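Long-range contacts in endo-beta-1,4-glucanase (cellulase B) (Bacillus halodurans, PDB 4V2X), which probably hydrolyses internal beta-1,4 linkages of beta-glucans through a family 5 glycoside hydrolase module joined to an immunoglobulin-like module and a family 46 carbohydrate-binding module: residues Phe75-Asp81 and Pro109-Arg115; Asn149-Ser154 and Ser194-Pro198; Ile158-Glu162 and Lys199-Asn203. All blocks are in the same frame, centred on the assembly; numbering follows the deposited sequence.

Contact 1. Residues Phe75-Asp81 and Pro109-Arg115; sequences FDAVGQD and PVTWENR
Backbone carbonyls of 75-81 meet Thr111 and Arg115, which donate every direct hydrogen bond between the two loops. The Thr111 amide bonds to Phe75 O at 3.0 Å, a nearly straight N-H (168°) that arrives from above the carbonyl plane. One residue on, Thr111 OG1 gives its proton to Asp76 O over 2.7 Å. The same OG1 also bonds to His152 N, and Asp76 O to His152 ND1. Both segments follow neighbouring strands, 68-70 and 105-108, of the parallel (beta/alpha)8 barrel of family 5 enzymes, so the contact joins two adjacent beta-alpha loops. Carbonyls gather round the Arg115 guanidinium, Phe75 O and Gln80 O near its edge and Ala77 O obliquely. One bond stays within its own loop, NH1 to Thr111 O at 2.7 Å, close to the guanidinium plane. Weak bonds run from NH1 to Phe75 O, from NH2 to Ala77 O at 2.8 Å, and from NE to Gln80 O. A bend at chi2 (102°) brings the group there. Two waters bridge the loops as well: one accepts from Phe75 N and donates to Pro109 O, while another, over a guanidinium face, accepts from Gly79 N and donates to Glu113 O at 2.8 Å.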
ATOM      1  N   PHE A  75       8.663  29.074 -15.138  1.00 13.20           N
ATOM      2  CA  PHE A  75       7.682  28.254 -15.871  1.00 13.43           C
ATOM      3  C   PHE A  75       6.631  27.649 -14.947  1.00 13.34           C
ATOM      4  O   PHE A  75       5.559  27.258 -15.399  1.00 13.37           O
ATOM      5  CB  PHE A  75       8.370  27.182 -16.706  1.00 14.20           C
ATOM      6  CG  PHE A  75       9.224  27.751 -17.809  1.00 14.58           C
ATOM      7  CD1 PHE A  75       8.644  28.365 -18.911  1.00 15.91           C
ATOM      8  CD2 PHE A  75      10.608  27.674 -17.740  1.00 15.30           C
ATOM      9  CE1 PHE A  75       9.433  28.888 -19.924  1.00 16.34           C
ATOM     10  CE2 PHE A  75      11.396  28.193 -18.744  1.00 15.89           C
ATOM     11  CZ  PHE A  75      10.811  28.800 -19.837  1.00 16.28           C
ATOM     12  N   ASP A  76       6.957  27.584 -13.656  1.00 12.48           N
ATOM     13  CA  ASP A  76       6.009  27.161 -12.635  1.00 13.06           C
ATOM     14  C   ASP A  76       4.973  28.219 -12.271  1.00 12.83           C
ATOM     15  O   ASP A  76       3.963  27.893 -11.655  1.00 12.71           O
ATOM     16  CB  ASP A  76       6.740  26.684 -11.370  1.00 13.41           C
ATOM     17  CG  ASP A  76       7.847  27.621 -10.934  1.00 13.92           C
ATOM     18  OD1 ASP A  76       8.634  28.095 -11.798  1.00 13.78           O
ATOM     19  OD2 ASP A  76       7.951  27.860  -9.713  1.00 13.41           O
ATOM     20  N   ALA A  77       5.202  29.479 -12.646  1.00 13.23           N
ATOM     21  CA  ALA A  77       4.258  30.549 -12.310  1.00 14.16           C
ATOM     22  C   ALA A  77       2.860  30.257 -12.850  1.00 15.34           C
ATOM     23  O   ALA A  77       2.698  29.773 -13.970  1.00 16.12           O
ATOM     24  CB  ALA A  77       4.759  31.895 -12.819  1.00 14.75           C
ATOM     25  N   VAL A  78       1.856  30.539 -12.028  1.00 15.92           N
ATOM     26  CA  VAL A  78       0.467  30.340 -12.404  1.00 18.45           C
ATOM     27  C   VAL A  78      -0.004  31.615 -13.087  1.00 20.36           C
ATOM     28  O   VAL A  78      -0.169  32.660 -12.456  1.00 21.10           O
ATOM     29  CB  VAL A  78      -0.406  29.973 -11.191  1.00 18.83           C
ATOM     30  CG1 VAL A  78      -1.829  29.659 -11.634  1.00 19.29           C
ATOM     31  CG2 VAL A  78       0.190  28.772 -10.465  1.00 18.33           C
ATOM     32  N   GLY A  79      -0.181  31.522 -14.396  1.00 23.22           N
ATOM     33  CA  GLY A  79      -0.475  32.687 -15.218  1.00 24.48           C
ATOM     34  C   GLY A  79      -0.390  32.318 -16.679  1.00 25.66           C
ATOM     35  O   GLY A  79      -0.181  31.152 -17.025  1.00 27.78           O
ATOM     36  N   GLN A  80      -0.554  33.313 -17.542  1.00 29.59           N
ATOM     37  CA  GLN A  80      -0.452  33.102 -18.980  1.00 32.57           C
ATOM     38  C   GLN A  80       0.947  32.623 -19.332  1.00 29.64           C
ATOM     39  O   GLN A  80       1.104  31.657 -20.086  1.00 28.62           O
ATOM     40  CB  GLN A  80      -0.775  34.394 -19.741  1.00 39.40           C
ATOM     41  CG  GLN A  80      -0.781  34.269 -21.266  1.00 46.79           C
ATOM     42  CD  GLN A  80      -2.038  33.613 -21.818  1.00 54.06           C
ATOM     43  OE1 GLN A  80      -2.789  34.231 -22.576  1.00 61.70           O
ATOM     44  NE2 GLN A  80      -2.267  32.355 -21.451  1.00 55.73           N
ATOM     45  N   ASP A  81       1.957  33.282 -18.766  1.00 25.72           N
ATOM     46  CA  ASP A  81       3.331  32.909 -19.040  1.00 23.89           C
ATOM     47  C   ASP A  81       4.268  33.004 -17.829  1.00 20.34           C
ATOM     48  O   ASP A  81       3.860  33.347 -16.713  1.00 20.16           O
ATOM     49  CB  ASP A  81       3.857  33.693 -20.260  1.00 23.54           C
ATOM     50  CG  ASP A  81       4.438  35.071 -19.923  1.00 24.67           C
ATOM     51  OD1 ASP A  81       4.375  35.548 -18.772  1.00 22.87           O
ATOM     52  OD2 ASP A  81       4.981  35.692 -20.865  1.00 27.51           O
ATOM     53  N   PRO A 109      11.090  23.740 -12.876  1.00 12.28           N
ATOM     54  CA  PRO A 109       9.716  23.368 -12.569  1.00 12.43           C
ATOM     55  C   PRO A 109       8.770  23.994 -13.591  1.00 12.27           C
ATOM     56  O   PRO A 109       8.992  25.123 -14.019  1.00 12.28           O
ATOM     57  CB  PRO A 109       9.498  23.950 -11.166  1.00 12.33           C
ATOM     58  CG  PRO A 109      10.453  25.080 -11.068  1.00 13.12           C
ATOM     59  CD  PRO A 109      11.651  24.664 -11.872  1.00 13.15           C
ATOM     60  N   VAL A 110       7.754  23.252 -14.010  1.00 12.10           N
ATOM     61  CA  VAL A 110       6.809  23.756 -15.004  1.00 12.66           C
ATOM     62  C   VAL A 110       5.392  23.467 -14.551  1.00 12.51           C
ATOM     63  O   VAL A 110       5.055  22.328 -14.214  1.00 13.55           O
ATOM     64  CB  VAL A 110       7.018  23.119 -16.393  1.00 13.22           C
ATOM     65  CG1 VAL A 110       6.067  23.746 -17.405  1.00 13.82           C
ATOM     66  CG2 VAL A 110       8.466  23.273 -16.839  1.00 13.71           C
ATOM     67  N   THR A 111       4.566  24.503 -14.553  1.00 12.81           N
ATOM     68  CA  THR A 111       3.143  24.342 -14.345  1.00 13.10           C
ATOM     69  C   THR A 111       2.492  24.340 -15.724  1.00 13.65           C
ATOM     70  O   THR A 111       2.632  25.295 -16.478  1.00 14.92           O
ATOM     71  CB  THR A 111       2.587  25.465 -13.475  1.00 13.33           C
ATOM     72  OG1 THR A 111       3.167  25.368 -12.165  1.00 12.89           O
ATOM     73  CG2 THR A 111       1.081  25.365 -13.364  1.00 13.27           C
ATOM     74  N   TRP A 112       1.797  23.255 -16.051  1.00 13.93           N
ATOM     75  CA  TRP A 112       1.227  23.077 -17.387  1.00 14.37           C
ATOM     76  C   TRP A 112      -0.199  23.603 -17.491  1.00 14.82           C
ATOM     77  O   TRP A 112      -0.590  24.098 -18.538  1.00 15.03           O
ATOM     78  CB  TRP A 112       1.341  21.612 -17.803  1.00 14.80           C
ATOM     79  CG  TRP A 112       2.764  21.155 -17.769  1.00 14.30           C
ATOM     80  CD1 TRP A 112       3.390  20.508 -16.744  1.00 14.05           C
ATOM     81  CD2 TRP A 112       3.755  21.360 -18.777  1.00 14.33           C
ATOM     82  NE1 TRP A 112       4.708  20.282 -17.054  1.00 14.21           N
ATOM     83  CE2 TRP A 112       4.959  20.791 -18.303  1.00 13.75           C
ATOM     84  CE3 TRP A 112       3.749  21.979 -20.035  1.00 14.87           C
ATOM     85  CZ2 TRP A 112       6.135  20.812 -19.043  1.00 14.13           C
ATOM     86  CZ3 TRP A 112       4.913  21.993 -20.765  1.00 14.60           C
ATOM     87  CH2 TRP A 112       6.095  21.416 -20.269  1.00 14.10           C
ATOM     88  N   GLU A 113      -0.962  23.510 -16.402  1.00 15.45           N
ATOM     89  CA  GLU A 113      -2.260  24.177 -16.317  1.00 17.70           C
ATOM     90  C   GLU A 113      -2.133  25.628 -16.807  1.00 18.67           C
ATOM     91  O   GLU A 113      -1.165  26.314 -16.471  1.00 19.78           O
ATOM     92  CB  GLU A 113      -2.778  24.146 -14.876  1.00 19.40           C
ATOM     93  CG  GLU A 113      -4.224  24.595 -14.720  1.00 21.68           C
ATOM     94  CD  GLU A 113      -5.242  23.481 -14.939  1.00 24.11           C
ATOM     95  OE1 GLU A 113      -4.984  22.531 -15.695  1.00 24.37           O
ATOM     96  OE2 GLU A 113      -6.329  23.556 -14.340  1.00 31.69           O
ATOM     97  N   ASN A 114      -3.111  26.071 -17.603  1.00 20.79           N
ATOM     98  CA  ASN A 114      -3.131  27.403 -18.259  1.00 20.96           C
ATOM     99  C   ASN A 114      -2.339  27.464 -19.566  1.00 20.66           C
ATOM    100  O   ASN A 114      -2.401  28.473 -20.265  1.00 22.14           O
ATOM    101  CB  ASN A 114      -2.663  28.555 -17.345  1.00 22.07           C
ATOM    102  CG  ASN A 114      -3.473  28.671 -16.067  1.00 24.48           C
ATOM    103  OD1 ASN A 114      -2.914  28.771 -14.970  1.00 26.99           O
ATOM    104  ND2 ASN A 114      -4.791  28.666 -16.199  1.00 25.54           N
ATOM    105  N   ARG A 115      -1.588  26.412 -19.887  1.00 18.45           N
ATOM    106  CA  ARG A 115      -0.874  26.326 -21.160  1.00 18.64           C
ATOM    107  C   ARG A 115      -1.205  25.023 -21.891  1.00 18.81           C
ATOM    108  O   ARG A 115      -0.393  24.517 -22.666  1.00 18.24           O
ATOM    109  CB  ARG A 115       0.637  26.445 -20.931  1.00 17.89           C
ATOM    110  CG  ARG A 115       1.050  27.743 -20.263  1.00 17.68           C
ATOM    111  CD  ARG A 115       1.338  27.569 -18.782  1.00 17.87           C
ATOM    112  NE  ARG A 115       1.689  28.852 -18.175  1.00 16.71           N
ATOM    113  CZ  ARG A 115       2.501  29.018 -17.127  1.00 17.09           C
ATOM    114  NH1 ARG A 115       3.089  27.984 -16.529  1.00 15.71           N
ATOM    115  NH2 ARG A 115       2.740  30.249 -16.683  1.00 18.79           N
TER
HETATM  116  O   HOH W   1      10.831  27.220 -14.301  1.00 12.41           O
HETATM  117  O   HOH W   2       0.114  28.315 -15.051  1.00 16.26           O

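Contact 2. Residues Asn149-Ser154 and Ser194-Pro198; sequences NLHHDS and SVNEP
His151 and Asn196 form the tight part of this contact: the side-chain amide lies over one face of the imidazole, the two planes only 16° apart. Asn196 ND2 comes within 3.2 Å of His151 CE1, displaced toward the rim of the ring, and Asn196 CG is just as close to that carbon, so this is an offset stack with no hydrogen bond in it. The two side chains run alongside each other, each with CG anti to N (chi1 -159° for His151, -173° for Asn196). Rotation of the imidazole is restrained at its edge, where Asn149 ND2 donates to His151 ND1 at 3.2 Å, almost exactly in the ring plane. Arg107, outside the two segments, bonds to Asn196 OD1. In the backbone, Asn196 N donates a hydrogen bond to Leu150 O at 2.9 Å, while Leu150 CG rests against Ser194 O at 3.6 Å and Ser154 CB presses on Asn196 O at 3.0 Å. The segments follow on from strands 145-149 and 190-193, neighbours in the (beta/alpha)8 barrel. Asn196 and Glu197 correspond to the Asn-Glu pair that in family 5 glycosidases follows the fourth strand, where the glutamate is usually the acid/base; the side chain of Glu197 comes within about 3 Å of a cacodylate, probably from the crystallisation liquor, and bonds to His272. Toward the partly exposed Glu197 the contact slackens, and a water spans the two segments, 2.8 Å from Ser154 OG and donating to Glu197 O at 2.6 Å.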
ATOM      1  N   ASN A 149       9.326  18.764 -14.577  1.00 12.91           N
ATOM      2  CA  ASN A 149       8.247  18.105 -13.857  1.00 12.71           C
ATOM      3  C   ASN A 149       6.860  18.608 -14.254  1.00 12.48           C
ATOM      4  O   ASN A 149       6.726  19.366 -15.207  1.00 13.42           O
ATOM      5  CB  ASN A 149       8.465  18.294 -12.350  1.00 12.24           C
ATOM      6  CG  ASN A 149       8.236  19.727 -11.887  1.00 13.15           C
ATOM      7  OD1 ASN A 149       7.716  20.565 -12.625  1.00 12.19           O
ATOM      8  ND2 ASN A 149       8.614  20.009 -10.635  1.00 13.05           N
ATOM      9  N   LEU A 150       5.838  18.153 -13.535  1.00 12.69           N
ATOM     10  CA  LEU A 150       4.571  18.882 -13.445  1.00 12.46           C
ATOM     11  C   LEU A 150       4.622  19.514 -12.076  1.00 12.26           C
ATOM     12  O   LEU A 150       4.874  18.812 -11.092  1.00 12.14           O
ATOM     13  CB  LEU A 150       3.346  17.966 -13.541  1.00 13.07           C
ATOM     14  CG  LEU A 150       3.352  16.788 -14.505  1.00 14.08           C
ATOM     15  CD1 LEU A 150       2.023  16.052 -14.412  1.00 14.37           C
ATOM     16  CD2 LEU A 150       3.630  17.242 -15.929  1.00 14.89           C
ATOM     17  N   HIS A 151       4.410  20.825 -11.994  1.00 11.95           N
ATOM     18  CA  HIS A 151       4.667  21.532 -10.738  1.00 10.87           C
ATOM     19  C   HIS A 151       3.384  21.884  -9.989  1.00 11.32           C
ATOM     20  O   HIS A 151       2.849  21.036  -9.287  1.00 11.05           O
ATOM     21  CB  HIS A 151       5.563  22.739 -10.980  1.00 10.94           C
ATOM     22  CG  HIS A 151       6.264  23.213  -9.752  1.00 10.71           C
ATOM     23  ND1 HIS A 151       7.369  22.573  -9.233  1.00 11.24           N
ATOM     24  CD2 HIS A 151       6.025  24.267  -8.943  1.00 10.85           C
ATOM     25  CE1 HIS A 151       7.790  23.228  -8.166  1.00 10.82           C
ATOM     26  NE2 HIS A 151       6.978  24.249  -7.957  1.00 10.02           N
ATOM     27  N   HIS A 152       2.866  23.102 -10.143  1.00 11.57           N
ATOM     28  CA  HIS A 152       1.684  23.509  -9.391  1.00 11.74           C
ATOM     29  C   HIS A 152       0.391  22.872  -9.894  1.00 12.00           C
ATOM     30  O   HIS A 152      -0.643  23.009  -9.255  1.00 11.69           O
ATOM     31  CB  HIS A 152       1.576  25.026  -9.305  1.00 12.54           C
ATOM     32  CG  HIS A 152       2.632  25.630  -8.435  1.00 12.52           C
ATOM     33  ND1 HIS A 152       3.317  26.781  -8.761  1.00 14.05           N
ATOM     34  CD2 HIS A 152       3.137  25.216  -7.250  1.00 11.75           C
ATOM     35  CE1 HIS A 152       4.182  27.059  -7.801  1.00 12.04           C
ATOM     36  NE2 HIS A 152       4.102  26.117  -6.882  1.00 14.37           N
ATOM     37  N   ASP A 153       0.477  22.136 -11.004  1.00 11.50           N
ATOM     38  CA  ASP A 153      -0.550  21.157 -11.352  1.00 11.90           C
ATOM     39  C   ASP A 153      -0.919  20.290 -10.144  1.00 11.59           C
ATOM     40  O   ASP A 153      -2.060  19.864 -10.017  1.00 11.20           O
ATOM     41  CB  ASP A 153      -0.049  20.280 -12.486  1.00 12.66           C
ATOM     42  CG  ASP A 153       0.280  21.088 -13.710  1.00 13.21           C
ATOM     43  OD1 ASP A 153      -0.666  21.446 -14.446  1.00 13.61           O
ATOM     44  OD2 ASP A 153       1.482  21.405 -13.902  1.00 13.90           O
ATOM     45  N   SER A 154       0.036  20.060  -9.246  1.00 11.27           N
ATOM     46  CA  SER A 154      -0.229  19.283  -8.026  1.00 10.91           C
ATOM     47  C   SER A 154      -1.487  19.753  -7.277  1.00 11.40           C
ATOM     48  O   SER A 154      -2.363  18.942  -6.980  1.00 12.12           O
ATOM     49  CB  SER A 154       0.980  19.319  -7.095  1.00 11.20           C
ATOM     50  OG  SER A 154       1.198  20.619  -6.571  1.00 10.91           O
ATOM     51  N   SER A 194       7.924  13.168 -11.595  1.00 12.05           N
ATOM     52  CA  SER A 194       6.511  12.870 -11.846  1.00 12.51           C
ATOM     53  C   SER A 194       5.546  14.001 -11.488  1.00 12.45           C
ATOM     54  O   SER A 194       4.669  14.346 -12.284  1.00 13.11           O
ATOM     55  CB  SER A 194       6.111  11.614 -11.072  1.00 12.79           C
ATOM     56  OG  SER A 194       6.328  11.783  -9.686  1.00 12.42           O
ATOM     57  N   VAL A 195       5.698  14.560 -10.288  1.00 12.57           N
ATOM     58  CA  VAL A 195       4.805  15.611  -9.799  1.00 12.26           C
ATOM     59  C   VAL A 195       5.446  16.296  -8.598  1.00 11.88           C
ATOM     60  O   VAL A 195       6.045  15.635  -7.751  1.00 12.78           O
ATOM     61  CB  VAL A 195       3.410  15.051  -9.413  1.00 13.25           C
ATOM     62  CG1 VAL A 195       3.517  13.908  -8.416  1.00 13.28           C
ATOM     63  CG2 VAL A 195       2.511  16.152  -8.846  1.00 14.05           C
ATOM     64  N   ASN A 196       5.318  17.616  -8.527  1.00 11.04           N
ATOM     65  CA  ASN A 196       5.841  18.367  -7.383  1.00 10.76           C
ATOM     66  C   ASN A 196       4.959  18.252  -6.137  1.00 10.66           C
ATOM     67  O   ASN A 196       3.754  18.455  -6.215  1.00 11.47           O
ATOM     68  CB  ASN A 196       5.951  19.842  -7.741  1.00 10.94           C
ATOM     69  CG  ASN A 196       6.648  20.643  -6.667  1.00 10.63           C
ATOM     70  OD1 ASN A 196       7.798  20.374  -6.347  1.00 10.61           O
ATOM     71  ND2 ASN A 196       5.966  21.635  -6.114  1.00 10.65           N
ATOM     72  N   GLU A 197       5.564  17.949  -4.991  1.00 10.53           N
ATOM     73  CA  GLU A 197       4.886  18.047  -3.688  1.00 10.73           C
ATOM     74  C   GLU A 197       3.450  17.498  -3.708  1.00 10.52           C
ATOM     75  O   GLU A 197       2.491  18.204  -3.373  1.00 10.63           O
ATOM     76  CB  GLU A 197       4.910  19.509  -3.208  1.00 11.37           C
ATOM     77  CG  GLU A 197       6.331  20.026  -3.024  1.00 11.87           C
ATOM     78  CD  GLU A 197       6.453  21.433  -2.460  1.00 13.24           C
ATOM     79  OE1 GLU A 197       5.469  22.198  -2.442  1.00 13.87           O
ATOM     80  OE2 GLU A 197       7.580  21.777  -2.030  1.00 13.59           O
ATOM     81  N   PRO A 198       3.287  16.227  -4.107  1.00 10.49           N
ATOM     82  CA  PRO A 198       1.942  15.676  -4.248  1.00 11.01           C
ATOM     83  C   PRO A 198       1.166  15.601  -2.939  1.00 11.36           C
ATOM     84  O   PRO A 198       1.730  15.292  -1.897  1.00 11.13           O
ATOM     85  CB  PRO A 198       2.192  14.269  -4.802  1.00 10.95           C
ATOM     86  CG  PRO A 198       3.594  13.953  -4.420  1.00 10.64           C
ATOM     87  CD  PRO A 198       4.318  15.258  -4.508  1.00 10.56           C
TER
HETATM   88  O   HOH W   3       1.094  20.409  -3.743  1.00 16.69           O

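Contact 3. Residues Ile158-Glu162 and Lys199-Asn203; sequences IYEME and KFSQN
Tyr159 and Phe200 bring the two loops closest, their CA atoms 4.1 Å apart, yet no hydrogen bond crosses between the segments. Tyr159 CB sits 3.3 Å from Lys199 O, and Tyr159 CA makes a CA-H...O contact to the same oxygen. Phe200 offers its ring edge to Tyr159 O, which lies 3.8 Å from CD1, near the ring plane. At the next corner, CE1 is 3.8 Å from Met161 CB. Met161 and Phe200, its CG anti to the carbonyl carbon (chi1 -61°), extend alongside each other, and the sulfur completes a Met-aromatic contact, SD standing 5.1 Å from the ring centroid and 61° off its normal. This packing fastens the turn after helix 153-158 to the long loop that follows strand 190-193 of the (beta/alpha)8 barrel. Around that shell, Leu218 of helix 209-227 touches Ile158, Met161 and Phe200, while Met243 also packs on Phe200. Met161 lies about 4 Å, side chain to side chain, from the calcium ligand Asp217. Glu162 OE1 only passes Phe200 O at 3.9 Å; its carboxylate is held by Arg208, Asn210 and His211. Beyond Phe200, Ser201 OG accepts from Asn203 N at 3.0 Å, an ST turn, and also bonds to Glu206.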
ATOM      1  N   ILE A 158      -4.308  17.940  -9.728  1.00 12.17           N
ATOM      2  CA  ILE A 158      -3.942  16.543  -9.484  1.00 12.42           C
ATOM      3  C   ILE A 158      -4.543  16.046  -8.153  1.00 12.68           C
ATOM      4  O   ILE A 158      -5.004  14.902  -8.051  1.00 12.94           O
ATOM      5  CB  ILE A 158      -2.409  16.331  -9.527  1.00 12.75           C
ATOM      6  CG1 ILE A 158      -1.893  16.519 -10.952  1.00 13.06           C
ATOM      7  CG2 ILE A 158      -2.055  14.938  -9.012  1.00 13.44           C
ATOM      8  CD1 ILE A 158      -0.382  16.576 -11.073  1.00 12.82           C
ATOM      9  N   TYR A 159      -4.573  16.934  -7.163  1.00 12.45           N
ATOM     10  CA  TYR A 159      -5.120  16.636  -5.833  1.00 13.07           C
ATOM     11  C   TYR A 159      -6.576  16.150  -5.849  1.00 13.31           C
ATOM     12  O   TYR A 159      -7.042  15.576  -4.859  1.00 15.41           O
ATOM     13  CB  TYR A 159      -5.027  17.879  -4.937  1.00 13.51           C
ATOM     14  CG  TYR A 159      -6.132  18.855  -5.234  1.00 14.16           C
ATOM     15  CD1 TYR A 159      -6.070  19.673  -6.354  1.00 15.45           C
ATOM     16  CD2 TYR A 159      -7.261  18.929  -4.423  1.00 16.18           C
ATOM     17  CE1 TYR A 159      -7.090  20.543  -6.662  1.00 16.90           C
ATOM     18  CE2 TYR A 159      -8.289  19.804  -4.719  1.00 17.62           C
ATOM     19  CZ  TYR A 159      -8.192  20.606  -5.845  1.00 18.12           C
ATOM     20  OH  TYR A 159      -9.191  21.484  -6.174  1.00 20.46           O
ATOM     21  N   GLU A 160      -7.296  16.422  -6.942  1.00 13.25           N
ATOM     22  CA  GLU A 160      -8.692  16.004  -7.108  1.00 14.30           C
ATOM     23  C   GLU A 160      -8.844  14.501  -7.235  1.00 14.45           C
ATOM     24  O   GLU A 160      -9.962  13.999  -7.159  1.00 15.21           O
ATOM     25  CB  GLU A 160      -9.305  16.614  -8.381  1.00 15.35           C
ATOM     26  CG  GLU A 160      -9.482  18.123  -8.391  1.00 16.91           C
ATOM     27  CD  GLU A 160     -10.019  18.627  -9.725  1.00 18.78           C
ATOM     28  OE1 GLU A 160     -10.734  17.876 -10.429  1.00 22.76           O
ATOM     29  OE2 GLU A 160      -9.726  19.776 -10.082  1.00 21.75           O
ATOM     30  N   MET A 161      -7.736  13.796  -7.450  1.00 13.63           N
ATOM     31  CA  MET A 161      -7.761  12.377  -7.809  1.00 14.07           C
ATOM     32  C   MET A 161      -8.587  11.506  -6.869  1.00 14.39           C
ATOM     33  O   MET A 161      -9.170  10.503  -7.305  1.00 14.30           O
ATOM     34  CB  MET A 161      -6.328  11.844  -7.883  1.00 14.27           C
ATOM     35  CG  MET A 161      -6.190  10.487  -8.542  1.00 14.95           C
ATOM     36  SD  MET A 161      -4.449  10.033  -8.521  1.00 16.59           S
ATOM     37  CE  MET A 161      -4.521   8.340  -9.084  1.00 17.97           C
ATOM     38  N   GLU A 162      -8.637  11.860  -5.588  1.00 14.57           N
ATOM     39  CA  GLU A 162      -9.358  11.037  -4.619  1.00 16.51           C
ATOM     40  C   GLU A 162     -10.834  10.873  -4.961  1.00 17.11           C
ATOM     41  O   GLU A 162     -11.390   9.797  -4.760  1.00 17.32           O
ATOM     42  CB  GLU A 162      -9.207  11.588  -3.206  1.00 18.37           C
ATOM     43  CG  GLU A 162      -9.964  10.787  -2.170  1.00 21.47           C
ATOM     44  CD  GLU A 162      -9.442  11.008  -0.778  1.00 24.68           C
ATOM     45  OE1 GLU A 162      -9.375  12.183  -0.350  1.00 23.84           O
ATOM     46  OE2 GLU A 162      -9.097  10.001  -0.124  1.00 25.92           O
ATOM     47  N   LYS A 199      -0.121  15.915  -3.009  1.00 11.95           N
ATOM     48  CA  LYS A 199      -1.031  15.707  -1.887  1.00 14.04           C
ATOM     49  C   LYS A 199      -2.451  15.659  -2.435  1.00 14.57           C
ATOM     50  O   LYS A 199      -2.671  15.979  -3.605  1.00 13.50           O
ATOM     51  CB  LYS A 199      -0.873  16.798  -0.830  1.00 15.16           C
ATOM     52  CG  LYS A 199      -1.195  18.207  -1.289  1.00 16.89           C
ATOM     53  CD  LYS A 199      -0.867  19.215  -0.201  1.00 18.37           C
ATOM     54  CE  LYS A 199      -1.496  20.570  -0.476  1.00 20.29           C
ATOM     55  NZ  LYS A 199      -1.200  21.106  -1.831  1.00 21.72           N
ATOM     56  N   PHE A 200      -3.400  15.233  -1.605  1.00 14.27           N
ATOM     57  CA  PHE A 200      -4.762  14.981  -2.085  1.00 15.88           C
ATOM     58  C   PHE A 200      -5.812  15.619  -1.203  1.00 19.63           C
ATOM     59  O   PHE A 200      -6.947  15.155  -1.108  1.00 21.72           O
ATOM     60  CB  PHE A 200      -4.967  13.478  -2.272  1.00 15.64           C
ATOM     61  CG  PHE A 200      -4.027  12.907  -3.265  1.00 15.46           C
ATOM     62  CD1 PHE A 200      -4.312  12.977  -4.624  1.00 15.45           C
ATOM     63  CD2 PHE A 200      -2.799  12.400  -2.863  1.00 15.69           C
ATOM     64  CE1 PHE A 200      -3.412  12.509  -5.560  1.00 16.03           C
ATOM     65  CE2 PHE A 200      -1.891  11.936  -3.796  1.00 15.48           C
ATOM     66  CZ  PHE A 200      -2.201  11.982  -5.145  1.00 15.83           C
ATOM     67  N   SER A 201      -5.404  16.713  -0.579  1.00 23.29           N
ATOM     68  CA  SER A 201      -6.302  17.637   0.064  1.00 25.02           C
ATOM     69  C   SER A 201      -5.887  19.005  -0.436  1.00 27.04           C
ATOM     70  O   SER A 201      -4.746  19.188  -0.878  1.00 24.54           O
ATOM     71  CB  SER A 201      -6.144  17.561   1.578  1.00 26.61           C
ATOM     72  OG  SER A 201      -6.761  18.674   2.193  1.00 29.83           O
ATOM     73  N   GLN A 202      -6.793  19.976  -0.364  1.00 28.73           N
ATOM     74  CA  GLN A 202      -6.416  21.352  -0.669  1.00 30.83           C
ATOM     75  C   GLN A 202      -5.447  21.889   0.395  1.00 26.98           C
ATOM     76  O   GLN A 202      -4.737  22.858   0.147  1.00 26.56           O
ATOM     77  CB  GLN A 202      -7.648  22.263  -0.799  1.00 35.42           C
ATOM     78  CG  GLN A 202      -8.259  22.715   0.522  1.00 42.46           C
ATOM     79  CD  GLN A 202      -9.118  23.966   0.384  1.00 48.74           C
ATOM     80  OE1 GLN A 202      -9.707  24.219  -0.668  1.00 56.78           O
ATOM     81  NE2 GLN A 202      -9.200  24.749   1.456  1.00 51.91           N
ATOM     82  N   ASN A 203      -5.424  21.253   1.566  1.00 24.82           N
ATOM     83  CA  ASN A 203      -4.566  21.670   2.678  1.00 24.83           C
ATOM     84  C   ASN A 203      -3.353  20.771   2.885  1.00 23.90           C
ATOM     85  O   ASN A 203      -3.389  19.584   2.564  1.00 21.69           O
ATOM     86  CB  ASN A 203      -5.382  21.685   3.967  1.00 29.04           C
ATOM     87  CG  ASN A 203      -6.533  22.670   3.911  1.00 31.47           C
ATOM     88  OD1 ASN A 203      -6.414  23.747   3.328  1.00 33.64           O
ATOM     89  ND2 ASN A 203      -7.656  22.302   4.509  1.00 36.63           N
TER

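How the contacts relate
Starting from the N terminus, the chain leaves strand 68-70, and contact 1 closes a loop when 109-115 returns after helix 92-100 and strand 105-108. Contact 2 opens later, at 149-154, and contact 3 opens at 158-162 before either closes; 194-198 and then 199-203 complete them in the same order, so these two cross while contact 1 precedes both in series. Contact 2 lies between the others, touching each: Val110 O meets His151 N, and Asp153 O meets Ile158 N in helix 153-158. Loops after four successive barrel strands are thereby joined, and contact 3 carries the connection outward toward helix 209-227 and its calcium site.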